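Local structure of transcobalamin-1 (Homo sapiens, 4KKI) at residues G239-T244 and G279-P284; I34-L39 and T271-I276; N283-A288 and R380-Y385. The protein binds vitamin B12 (cobalamin) with femtomolar affinity, carrying it and protecting it from the acid of the stomach. All coordinates share one frame; numbering follows the deposited sequence.

Contact 1 of 3, residues G239-T244 and G279-P284; sequences GNTFST and GAFSNP
Phe242 and Phe281 meet as an offset edge-to-face pair, the edge of Phe242 turned toward the face of Phe281, with ring centroids 5.7 Å apart and planes at 74°. Their nearest approach is Phe242 CD1 to Phe281 CE1, 4.1 Å. Beside this pair the methyl CG2 of Thr241 lies 3.6 Å from Phe281 CZ; chi1 of -61° sets OG1 beside the backbone N, which leaves the methyl anti to that N. At the rim of the Phe242 ring, near its plane, the carbonyl Ala280 O comes 3.2 Å from CE1. No hydrogen bond links the segments; the contact brings together two interhelical loops of the helical barrel in the alpha domain, and Asn240, Phe242 and Ser243 line the cobalamin pocket. Further out, Thr241 OG1 is hydrogen-bonded to Glu275 OE2 of helix 265-277, while Phe281 packs on Ile276 of that helix and on Val290 of helix 284-294. The loop before helix 244-252 is held from within: Asn240 N donates to Ser243 OG at 2.9 Å, and Thr244 OG1 donates to Asn240 O at 2.7 Å. Asn240 ND2 is hydrogen-bonded to cyanocobalamin, and just before Ala280 the chain leaves helix 265-277 through a Schellman motif at Gly279.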
loop_
_atom_site.group_PDB
_atom_site.type_symbol
_atom_site.label_atom_id
_atom_site.label_comp_id
_atom_site.label_asym_id
_atom_site.label_seq_id
_atom_site.Cartn_x
_atom_site.Cartn_y
_atom_site.Cartn_z
ATOM N N GLY A 239 10.947 7.608 -1.971
ATOM C CA GLY A 239 9.614 8.108 -2.253
ATOM C C GLY A 239 9.235 9.056 -1.132
ATOM O O GLY A 239 9.846 10.111 -0.971
ATOM N N ASN A 240 8.229 8.681 -0.351
ATOM C CA ASN A 240 7.922 9.405 0.876
ATOM C C ASN A 240 8.017 8.479 2.083
ATOM O O ASN A 240 8.498 7.352 1.971
ATOM C CB ASN A 240 6.550 10.087 0.804
ATOM C CG ASN A 240 5.413 9.108 0.561
ATOM O OD1 ASN A 240 5.540 7.906 0.801
ATOM N ND2 ASN A 240 4.289 9.626 0.080
ATOM N N THR A 241 7.546 8.959 3.228
ATOM C CA THR A 241 7.602 8.201 4.471
ATOM C C THR A 241 6.843 6.881 4.373
ATOM O O THR A 241 7.253 5.868 4.938
ATOM C CB THR A 241 7.006 9.020 5.633
ATOM O OG1 THR A 241 7.762 10.224 5.803
ATOM C CG2 THR A 241 7.028 8.225 6.932
ATOM N N PHE A 242 5.739 6.899 3.637
ATOM C CA PHE A 242 4.819 5.771 3.626
ATOM C C PHE A 242 5.039 4.813 2.457
ATOM O O PHE A 242 4.306 3.837 2.305
ATOM C CB PHE A 242 3.377 6.278 3.660
ATOM C CG PHE A 242 3.109 7.243 4.780
ATOM C CD1 PHE A 242 3.040 6.799 6.091
ATOM C CD2 PHE A 242 2.936 8.594 4.523
ATOM C CE1 PHE A 242 2.799 7.683 7.128
ATOM C CE2 PHE A 242 2.692 9.485 5.555
ATOM C CZ PHE A 242 2.623 9.028 6.859
ATOM N N SER A 243 6.052 5.086 1.640
ATOM C CA SER A 243 6.425 4.173 0.564
ATOM C C SER A 243 7.776 3.527 0.852
ATOM O O SER A 243 8.200 2.614 0.150
ATOM C CB SER A 243 6.477 4.904 -0.779
ATOM O OG SER A 243 7.500 5.887 -0.789
ATOM N N THR A 244 8.444 4.007 1.894
ATOM C CA THR A 244 9.801 3.566 2.200
ATOM C C THR A 244 9.874 2.111 2.660
ATOM O O THR A 244 10.775 1.369 2.260
ATOM C CB THR A 244 10.445 4.470 3.260
ATOM O OG1 THR A 244 10.553 5.804 2.744
ATOM C CG2 THR A 244 11.826 3.966 3.621
ATOM N N GLY A 279 5.576 9.784 15.703
ATOM C CA GLY A 279 4.182 9.425 15.503
ATOM C C GLY A 279 3.726 9.498 14.057
ATOM O O GLY A 279 2.541 9.680 13.785
ATOM N N ALA A 280 4.663 9.347 13.127
ATOM C CA ALA A 280 4.341 9.432 11.704
ATOM C C ALA A 280 3.504 8.245 11.236
ATOM O O ALA A 280 2.806 8.329 10.226
ATOM C CB ALA A 280 5.612 9.542 10.879
ATOM N N PHE A 281 3.574 7.144 11.974
ATOM C CA PHE A 281 2.879 5.923 11.584
ATOM C C PHE A 281 1.678 5.618 12.474
ATOM O O PHE A 281 1.462 4.473 12.871
ATOM C CB PHE A 281 3.850 4.743 11.570
ATOM C CG PHE A 281 4.901 4.842 10.504
ATOM C CD1 PHE A 281 4.674 4.322 9.241
ATOM C CD2 PHE A 281 6.111 5.464 10.760
ATOM C CE1 PHE A 281 5.635 4.416 8.254
ATOM C CE2 PHE A 281 7.078 5.559 9.776
ATOM C CZ PHE A 281 6.838 5.036 8.522
ATOM N N SER A 282 0.894 6.648 12.774
ATOM C CA SER A 282 -0.298 6.495 13.601
ATOM C C SER A 282 -1.425 5.779 12.854
ATOM O O SER A 282 -2.336 5.229 13.469
ATOM C CB SER A 282 -0.779 7.859 14.097
ATOM O OG SER A 282 -1.040 8.726 13.007
ATOM N N ASN A 283 -1.364 5.794 11.527
ATOM C CA ASN A 283 -2.327 5.058 10.715
ATOM C C ASN A 283 -1.943 3.574 10.655
ATOM O O ASN A 283 -0.846 3.237 10.212
ATOM C CB ASN A 283 -2.393 5.666 9.309
ATOM C CG ASN A 283 -3.583 5.171 8.506
ATOM O OD1 ASN A 283 -3.889 3.977 8.489
ATOM N ND2 ASN A 283 -4.260 6.093 7.828
ATOM N N PRO A 284 -2.851 2.689 11.106
ATOM C CA PRO A 284 -2.618 1.238 11.162
ATOM C C PRO A 284 -2.209 0.626 9.823
ATOM O O PRO A 284 -1.465 -0.356 9.807
ATOM C CB PRO A 284 -3.979 0.677 11.611
ATOM C CG PRO A 284 -4.963 1.770 11.348
ATOM C CD PRO A 284 -4.205 3.040 11.565
#

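Contact 2 of 3, residues I34-L39 and T271-I276; sequences IRLKPL and TVLTEI
In Ile276, chi1 of -61° places CG1 beside the backbone N, leaving CG2 anti to it, and chi2 of 177° extends CD1 so that both branches meet the segment 34-39. Leu39 has chi1 of -59°, with CG beside its backbone N, and its isobutyl end crosses Ile276 at about a right angle; the closest carbons are Leu39 CD1 and Ile276 CD1, 3.7 Å apart. The other branch, Ile276 CG2, fits against the backbone and the proline ring, 3.5 Å from Arg35 O and 3.7 Å from Pro38 CB. Leu36 reaches Leu273 and Ile276 through one methyl, its CD2 lying 3.9 Å from Leu273 CD2 and 4.1 Å from Ile276 CD1. Although the CB of Leu36 points away from the segment 271-276, the end of the side chain turns back to it. At the exposed border the extended Arg35 chain crosses Leu273 at about a right angle. Leu273 O sits near the guanidinium plane at its edge, 3.9 Å from Arg35 NH1. No hydrogen bond crosses the interface; the carbon-carbon contacts of Leu36, Pro38 and Leu39 with Leu273 and Ile276 carry it. The contact joins the 3-10 segment 34-36 and the adjoining helix 37-45 to helix 265-277 of the alpha domain, and helix 284-294 borders both: its Leu294 touches Leu36, Leu39 and Ile276, and Val290 touches Leu39.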
loop_
_atom_site.group_PDB
_atom_site.type_symbol
_atom_site.label_atom_id
_atom_site.label_comp_id
_atom_site.label_asym_id
_atom_site.label_seq_id
_atom_site.Cartn_x
_atom_site.Cartn_y
_atom_site.Cartn_z
ATOM N N ILE A 34 12.374 -1.712 21.125
ATOM C CA ILE A 34 11.470 -0.815 21.834
ATOM C C ILE A 34 10.994 0.325 20.926
ATOM O O ILE A 34 9.894 0.850 21.097
ATOM C CB ILE A 34 12.132 -0.254 23.124
ATOM C CG1 ILE A 34 11.130 0.557 23.950
ATOM C CG2 ILE A 34 13.375 0.568 22.788
ATOM C CD1 ILE A 34 9.921 -0.238 24.399
ATOM N N ARG A 35 11.816 0.682 19.944
ATOM C CA ARG A 35 11.467 1.741 19.002
ATOM C C ARG A 35 10.323 1.338 18.075
ATOM O O ARG A 35 9.690 2.192 17.457
ATOM C CB ARG A 35 12.690 2.154 18.180
ATOM C CG ARG A 35 13.695 3.001 18.940
ATOM C CD ARG A 35 14.875 3.361 18.057
ATOM N NE ARG A 35 15.698 4.415 18.640
ATOM C CZ ARG A 35 15.543 5.710 18.385
ATOM N NH1 ARG A 35 14.594 6.115 17.553
ATOM N NH2 ARG A 35 16.338 6.602 18.961
ATOM N N LEU A 36 10.059 0.039 17.984
ATOM C CA LEU A 36 8.977 -0.458 17.140
ATOM C C LEU A 36 7.645 -0.519 17.883
ATOM O O LEU A 36 6.610 -0.805 17.284
ATOM C CB LEU A 36 9.324 -1.836 16.575
ATOM C CG LEU A 36 10.573 -1.881 15.694
ATOM C CD1 LEU A 36 10.754 -3.263 15.091
ATOM C CD2 LEU A 36 10.496 -0.824 14.610
ATOM N N LYS A 37 7.683 -0.251 19.185
ATOM C CA LYS A 37 6.481 -0.283 20.025
ATOM C C LYS A 37 5.306 0.576 19.525
ATOM O O LYS A 37 4.164 0.115 19.559
ATOM C CB LYS A 37 6.817 0.068 21.483
ATOM C CG LYS A 37 6.336 -0.953 22.512
ATOM C CD LYS A 37 4.827 -1.152 22.450
ATOM C CE LYS A 37 4.326 -2.072 23.558
ATOM N NZ LYS A 37 4.468 -1.467 24.913
ATOM N N PRO A 38 5.570 1.823 19.078
ATOM C CA PRO A 38 4.440 2.618 18.576
ATOM C C PRO A 38 3.705 1.937 17.428
ATOM O O PRO A 38 2.482 2.054 17.331
ATOM C CB PRO A 38 5.114 3.901 18.086
ATOM C CG PRO A 38 6.302 4.036 18.966
ATOM C CD PRO A 38 6.803 2.631 19.142
ATOM N N LEU A 39 4.441 1.226 16.581
ATOM C CA LEU A 39 3.830 0.481 15.489
ATOM C C LEU A 39 2.926 -0.599 16.059
ATOM O O LEU A 39 1.793 -0.776 15.610
ATOM C CB LEU A 39 4.896 -0.161 14.601
ATOM C CG LEU A 39 5.922 0.758 13.937
ATOM C CD1 LEU A 39 6.821 -0.046 13.011
ATOM C CD2 LEU A 39 5.233 1.877 13.181
ATOM N N THR A 271 16.235 6.942 9.689
ATOM C CA THR A 271 15.261 7.987 9.397
ATOM C C THR A 271 13.837 7.500 9.662
ATOM O O THR A 271 13.023 8.223 10.238
ATOM C CB THR A 271 15.388 8.472 7.943
ATOM O OG1 THR A 271 16.686 9.049 7.748
ATOM C CG2 THR A 271 14.327 9.512 7.627
ATOM N N VAL A 272 13.546 6.269 9.253
ATOM C CA VAL A 272 12.234 5.680 9.502
ATOM C C VAL A 272 11.960 5.562 11.003
ATOM O O VAL A 272 10.876 5.914 11.470
ATOM C CB VAL A 272 12.087 4.305 8.817
ATOM C CG1 VAL A 272 10.794 3.622 9.249
ATOM C CG2 VAL A 272 12.128 4.467 7.305
ATOM N N LEU A 273 12.949 5.084 11.756
ATOM C CA LEU A 273 12.810 4.950 13.205
ATOM C C LEU A 273 12.528 6.302 13.859
ATOM O O LEU A 273 11.760 6.393 14.818
ATOM C CB LEU A 273 14.061 4.315 13.820
ATOM C CG LEU A 273 14.328 2.847 13.475
ATOM C CD1 LEU A 273 15.662 2.389 14.052
ATOM C CD2 LEU A 273 13.195 1.958 13.968
ATOM N N THR A 274 13.150 7.349 13.330
ATOM C CA THR A 274 12.913 8.701 13.815
ATOM C C THR A 274 11.466 9.106 13.561
ATOM O O THR A 274 10.821 9.705 14.421
ATOM C CB THR A 274 13.844 9.711 13.133
ATOM O OG1 THR A 274 15.205 9.363 13.406
ATOM C CG2 THR A 274 13.570 11.116 13.644
ATOM N N GLU A 275 10.965 8.768 12.376
ATOM C CA GLU A 275 9.584 9.066 12.011
ATOM C C GLU A 275 8.599 8.382 12.955
ATOM O O GLU A 275 7.610 8.984 13.368
ATOM C CB GLU A 275 9.303 8.632 10.570
ATOM C CG GLU A 275 10.149 9.334 9.518
ATOM C CD GLU A 275 9.666 10.737 9.209
ATOM O OE1 GLU A 275 9.734 11.608 10.102
ATOM O OE2 GLU A 275 9.218 10.968 8.067
ATOM N N ILE A 276 8.875 7.122 13.285
ATOM C CA ILE A 276 8.024 6.353 14.188
ATOM C C ILE A 276 7.892 7.031 15.548
ATOM O O ILE A 276 6.790 7.163 16.083
ATOM C CB ILE A 276 8.564 4.925 14.397
ATOM C CG1 ILE A 276 8.605 4.168 13.069
ATOM C CG2 ILE A 276 7.711 4.171 15.409
ATOM C CD1 ILE A 276 9.201 2.782 13.179
#

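Contact 3 of 3, residues N283-A288 and R380-Y385; sequences NPNAAA and RSWGPY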
loop_
_atom_site.group_PDB
_atom_site.type_symbol
_atom_site.label_atom_id
_atom_site.label_comp_id
_atom_site.label_asym_id
_atom_site.label_seq_id
_atom_site.Cartn_x
_atom_site.Cartn_y
_atom_site.Cartn_z
ATOM N N ASN A 283 -1.364 5.794 11.527
ATOM C CA ASN A 283 -2.327 5.058 10.715
ATOM C C ASN A 283 -1.943 3.574 10.655
ATOM O O ASN A 283 -0.846 3.237 10.212
ATOM C CB ASN A 283 -2.393 5.666 9.309
ATOM C CG ASN A 283 -3.583 5.171 8.506
ATOM O OD1 ASN A 283 -3.889 3.977 8.489
ATOM N ND2 ASN A 283 -4.260 6.093 7.828
ATOM N N PRO A 284 -2.851 2.689 11.106
ATOM C CA PRO A 284 -2.618 1.238 11.162
ATOM C C PRO A 284 -2.209 0.626 9.823
ATOM O O PRO A 284 -1.465 -0.356 9.807
ATOM C CB PRO A 284 -3.979 0.677 11.611
ATOM C CG PRO A 284 -4.963 1.770 11.348
ATOM C CD PRO A 284 -4.205 3.040 11.565
ATOM N N ASN A 285 -2.685 1.193 8.719
ATOM C CA ASN A 285 -2.283 0.715 7.401
ATOM C C ASN A 285 -0.817 1.022 7.129
ATOM O O ASN A 285 -0.099 0.208 6.550
ATOM C CB ASN A 285 -3.158 1.323 6.302
ATOM C CG ASN A 285 -4.621 0.956 6.453
ATOM O OD1 ASN A 285 -5.069 -0.077 5.957
ATOM N ND2 ASN A 285 -5.376 1.807 7.140
ATOM N N ALA A 286 -0.375 2.200 7.557
ATOM C CA ALA A 286 1.007 2.608 7.347
ATOM C C ALA A 286 1.944 1.842 8.273
ATOM O O ALA A 286 3.047 1.463 7.878
ATOM C CB ALA A 286 1.161 4.110 7.547
ATOM N N ALA A 287 1.498 1.617 9.505
ATOM C CA ALA A 287 2.287 0.859 10.468
ATOM C C ALA A 287 2.480 -0.575 9.986
ATOM O O ALA A 287 3.570 -1.135 10.096
ATOM C CB ALA A 287 1.624 0.881 11.838
ATOM N N ALA A 288 1.418 -1.157 9.438
ATOM C CA ALA A 288 1.473 -2.520 8.926
ATOM C C ALA A 288 2.445 -2.666 7.759
ATOM O O ALA A 288 3.183 -3.648 7.677
ATOM C CB ALA A 288 0.083 -2.995 8.520
ATOM N N ARG A 380 -12.707 4.523 3.925
ATOM C CA ARG A 380 -11.848 3.435 3.477
ATOM C C ARG A 380 -11.063 2.898 4.662
ATOM O O ARG A 380 -11.165 3.423 5.771
ATOM C CB ARG A 380 -10.883 3.922 2.398
ATOM C CG ARG A 380 -11.547 4.354 1.103
ATOM C CD ARG A 380 -12.013 3.159 0.290
ATOM N NE ARG A 380 -12.348 3.542 -1.079
ATOM C CZ ARG A 380 -13.569 3.873 -1.487
ATOM N NH1 ARG A 380 -14.582 3.862 -0.632
ATOM N NH2 ARG A 380 -13.777 4.211 -2.752
ATOM N N SER A 381 -10.277 1.854 4.427
ATOM C CA SER A 381 -9.432 1.294 5.475
ATOM C C SER A 381 -8.380 2.313 5.889
ATOM O O SER A 381 -8.044 2.429 7.068
ATOM C CB SER A 381 -8.764 0.004 4.997
ATOM O OG SER A 381 -7.921 -0.535 6.000
ATOM N N TRP A 382 -7.871 3.058 4.912
ATOM C CA TRP A 382 -6.881 4.094 5.172
ATOM C C TRP A 382 -7.507 5.288 5.884
ATOM O O TRP A 382 -6.819 6.043 6.572
ATOM C CB TRP A 382 -6.220 4.552 3.871
ATOM C CG TRP A 382 -5.074 3.701 3.421
ATOM C CD1 TRP A 382 -5.116 2.669 2.530
ATOM C CD2 TRP A 382 -3.706 3.818 3.834
ATOM N NE1 TRP A 382 -3.860 2.133 2.365
ATOM C CE2 TRP A 382 -2.976 2.820 3.155
ATOM C CE3 TRP A 382 -3.028 4.667 4.714
ATOM C CZ2 TRP A 382 -1.605 2.648 3.329
ATOM C CZ3 TRP A 382 -1.664 4.495 4.887
ATOM C CH2 TRP A 382 -0.968 3.494 4.198
ATOM N N GLY A 383 -8.814 5.453 5.716
ATOM C CA GLY A 383 -9.526 6.563 6.320
ATOM C C GLY A 383 -10.450 7.243 5.330
ATOM O O GLY A 383 -10.832 6.642 4.327
ATOM N N PRO A 384 -10.818 8.502 5.612
ATOM C CA PRO A 384 -11.693 9.305 4.748
ATOM C C PRO A 384 -11.075 9.552 3.377
ATOM O O PRO A 384 -9.993 10.128 3.278
ATOM C CB PRO A 384 -11.820 10.629 5.511
ATOM C CG PRO A 384 -11.518 10.283 6.928
ATOM C CD PRO A 384 -10.479 9.207 6.859
ATOM N N TYR A 385 -11.766 9.116 2.329
ATOM C CA TYR A 385 -11.292 9.291 0.965
ATOM C C TYR A 385 -12.252 10.197 0.204
ATOM O O TYR A 385 -13.462 9.971 0.209
ATOM C CB TYR A 385 -11.174 7.932 0.266
ATOM C CG TYR A 385 -10.685 8.001 -1.165
ATOM C CD1 TYR A 385 -9.328 8.097 -1.452
ATOM C CD2 TYR A 385 -11.579 7.962 -2.228
ATOM C CE1 TYR A 385 -8.875 8.160 -2.758
ATOM C CE2 TYR A 385 -11.136 8.025 -3.539
ATOM C CZ TYR A 385 -9.782 8.123 -3.798
ATOM O OH TYR A 385 -9.334 8.186 -5.098
#
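The indole of Trp382 carries Asn285 CB over one face, 3.4 Å from the centroid of the six-membered ring and 7° off its normal, a CH-pi contact. The next helical residue, Ala286, brings its CB to 3.9 Å from Trp382 CZ3. The Asn283 amide is turned 53° from the indole plane, and its ND2 donates to Trp382 O at 2.9 Å, in the carbonyl plane and on a lone pair. Its OD1 accepts from Asn285 N, the N-cap bond of helix 284-294, and from Asn285 ND2, each at 3.0 Å. That same ND2 donates to Ser381 O at 2.7 Å from above the carbonyl plane, while Ser381 OG donates a hydrogen bond to Asn285 OD1 at 2.9 Å. An alanine in place of Asn283 would probably leave Trp382 O without this donor, uncap Asn285 N and let the Asn285 amide turn more easily. Trp382 also touches cyanocobalamin, and Ser381 is hydrogen-bonded to Ser53 and Thr52. Both amides donate to backbone carbonyls of the beta-domain loop, and that of Asn285 also accepts from Ser381 OG, consistent with an interdomain junction oriented by polar bonds as well as by packing on the indole.

In the fold
Contacts 1 and 2 have centres about 10 Å apart and lie in the alpha domain; contact 2 lies on helix 265-277, and one side of contact 1 is the loop that follows it. Contact 1 lies about 10 Å, centre to centre, from contact 3, and the two share Asn283 and Pro284 where helix 284-294 begins. Contacts 2 and 3 are about 17 Å apart. Phe281 connects the set, packing on Leu39 and Ile276 of contact 2 and on Ala286 of contact 3. Along the chain the order is 34-39, 239-244, 271-276, 279-284, 283-288 and 380-385, only the last in the beta domain. Cobalamin touches contacts 1 and 3, consistent with a ligand held between the two domains.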